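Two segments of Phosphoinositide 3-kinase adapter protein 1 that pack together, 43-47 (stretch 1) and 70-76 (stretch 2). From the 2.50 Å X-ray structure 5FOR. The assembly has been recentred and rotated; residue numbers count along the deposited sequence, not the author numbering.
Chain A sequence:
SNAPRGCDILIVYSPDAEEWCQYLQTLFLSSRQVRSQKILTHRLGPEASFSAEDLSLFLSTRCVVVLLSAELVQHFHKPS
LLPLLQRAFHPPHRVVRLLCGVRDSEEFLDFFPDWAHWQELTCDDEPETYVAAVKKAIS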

# COMPACT_ATOMS: atom_id res chain seq x y z
N ARG A 43 -5.77 1.78 8.06
CA ARG A 43 -4.96 1.00 8.97
C ARG A 43 -5.59 -0.38 9.17
O ARG A 43 -6.75 -0.49 9.50
N LEU A 44 -4.79 -1.43 8.97
CA LEU A 44 -5.24 -2.81 9.10
C LEU A 44 -4.96 -3.40 10.46
O LEU A 44 -3.78 -3.58 10.83
N GLY A 45 -6.04 -3.72 11.18
CA GLY A 45 -6.01 -4.58 12.36
C GLY A 45 -5.39 -3.93 13.56
O GLY A 45 -4.89 -2.81 13.47
N PRO A 46 -5.46 -4.61 14.72
CA PRO A 46 -6.24 -5.83 14.92
C PRO A 46 -7.56 -5.49 15.59
O PRO A 46 -8.30 -6.38 16.04
N GLU A 47 -7.83 -4.20 15.68
CA GLU A 47 -9.01 -3.70 16.36
C GLU A 47 -10.26 -3.85 15.50
O GLU A 47 -11.37 -3.79 16.01
N ALA A 70 5.80 -6.52 9.17
CA ALA A 70 5.53 -7.85 9.74
C ALA A 70 4.08 -8.02 10.14
O ALA A 70 3.48 -9.05 9.87
N GLU A 71 3.51 -7.01 10.79
CA GLU A 71 2.12 -7.06 11.23
C GLU A 71 1.17 -7.07 10.04
O GLU A 71 0.10 -7.64 10.10
N LEU A 72 1.58 -6.43 8.95
CA LEU A 72 0.72 -6.39 7.80
C LEU A 72 0.71 -7.76 7.10
O LEU A 72 -0.37 -8.23 6.75
N VAL A 73 1.86 -8.41 6.91
CA VAL A 73 1.82 -9.67 6.18
C VAL A 73 1.06 -10.72 7.00
O VAL A 73 0.42 -11.59 6.42
N GLN A 74 1.05 -10.59 8.33
CA GLN A 74 0.20 -11.48 9.14
C GLN A 74 -1.26 -11.47 8.68
O GLN A 74 -1.97 -12.45 8.87
N HIS A 75 -1.70 -10.38 8.03
CA HIS A 75 -3.08 -10.33 7.53
C HIS A 75 -3.20 -11.07 6.23
O HIS A 75 -4.31 -11.48 5.86
N PHE A 76 -2.08 -11.27 5.53
CA PHE A 76 -2.09 -12.13 4.35
C PHE A 76 -2.44 -13.58 4.71
O PHE A 76 -2.81 -14.36 3.85

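This is a small contact, 235 Å² summed over both sides, in which one face of a helix meets an irregular segment far away in sequence. The backbones come nearest at Leu44 and Leu72, whose CA atoms lie 7.1 Å apart, and three side chains, Leu44, Glu71 and His75, point toward the opposing stretch. Glu71 and His75 are four residues apart, about one helical turn, so the helix offers them on the same side.

The apolar part is built around Leu44. With chi1 m and chi2 t, Leu44 places its CD1 4.1 Å from CD1 of Leu72. Leu72 leaves its backbone sideways, but with chi1 t its end comes nearer and closes that gap. Leu44 also packs against the imidazole, its CB 3.6 Å from CD2 of His75, so one leucine serves both an aliphatic and an aromatic neighbour.

His75, chi1 m, is the main helix side of the contact, with 67 Å² covered. Gly45 CA sits at the edge of the ring, near its plane, 3.5 Å from His75 NE2. A CB on Gly45 would fall about 2.2 Å from His75 NE2, a clash; the positive phi of 72° favours glycine as well. Here backbone shape and lack of a side chain agree, and the ring fills the room left free.

Polar groups approach without a clear hydrogen bond across the stretches. Leu44 O lies 3.3 Å from His75 NE2, oblique to the ring, and the geometry leaves its bonding open. Within the helix, Glu71 O is 3.1 Å from His75 ND1, but the angle is too poor for a hydrogen bond. Glu71 extends with chi1 and chi2 both t, bringing its OE2 4.0 Å from CD of Pro46, which follows a cis peptide bond; Glu71 OE1 is hydrogen-bonded elsewhere in the structure.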

# COMPACT_ATOMS: atom_id res chain seq x y z
CB ARG A 43 -4.78 1.73 10.30
CG ARG A 43 -4.70 0.75 11.46
CD ARG A 43 -4.83 1.44 12.78
NE ARG A 43 -3.96 2.60 12.83
CZ ARG A 43 -3.47 3.07 13.96
NH1 ARG A 43 -3.78 2.49 15.12
NH2 ARG A 43 -2.66 4.12 13.95
CB LEU A 44 -4.57 -3.72 8.06
CG LEU A 44 -5.12 -3.78 6.64
CD1 LEU A 44 -4.53 -4.99 5.95
CD2 LEU A 44 -6.67 -3.83 6.63
CB PRO A 46 -5.36 -6.64 15.85
CG PRO A 46 -4.73 -5.60 16.73
CD PRO A 46 -4.57 -4.35 15.87
CB GLU A 47 -8.83 -2.23 16.75
CG GLU A 47 -8.89 -1.26 15.56
CD GLU A 47 -7.55 -1.05 14.89
OE1 GLU A 47 -6.59 -1.77 15.25
OE2 GLU A 47 -7.44 -0.15 14.03
CB ALA A 70 6.42 -8.08 10.96
CB GLU A 71 1.81 -5.90 12.16
CG GLU A 71 0.47 -5.98 12.85
CD GLU A 71 0.21 -4.80 13.79
OE1 GLU A 71 1.18 -4.07 14.11
OE2 GLU A 71 -0.96 -4.60 14.20
CB LEU A 72 1.15 -5.28 6.84
CG LEU A 72 0.14 -5.22 5.67
CD1 LEU A 72 -0.63 -3.91 5.64
CD2 LEU A 72 0.82 -5.49 4.32
CB VAL A 73 3.22 -10.22 5.73
CG1 VAL A 73 4.29 -9.18 5.71
CG2 VAL A 73 3.62 -11.50 6.44
CB GLN A 74 0.26 -11.12 10.61
CG GLN A 74 1.37 -11.81 11.37
CD GLN A 74 1.65 -11.14 12.70
OE1 GLN A 74 0.79 -10.42 13.24
NE2 GLN A 74 2.85 -11.35 13.23
CB HIS A 75 -3.58 -8.88 7.37
CG HIS A 75 -3.67 -8.12 8.65
ND1 HIS A 75 -2.84 -8.39 9.73
CD2 HIS A 75 -4.51 -7.15 9.07
CE1 HIS A 75 -3.15 -7.59 10.73
NE2 HIS A 75 -4.16 -6.83 10.36
CB PHE A 76 -0.75 -12.12 3.60
CG PHE A 76 -0.31 -10.75 3.13
CD1 PHE A 76 -1.23 -9.71 3.06
CD2 PHE A 76 0.98 -10.54 2.66
CE1 PHE A 76 -0.86 -8.46 2.60
CE2 PHE A 76 1.37 -9.28 2.18
CZ PHE A 76 0.44 -8.24 2.16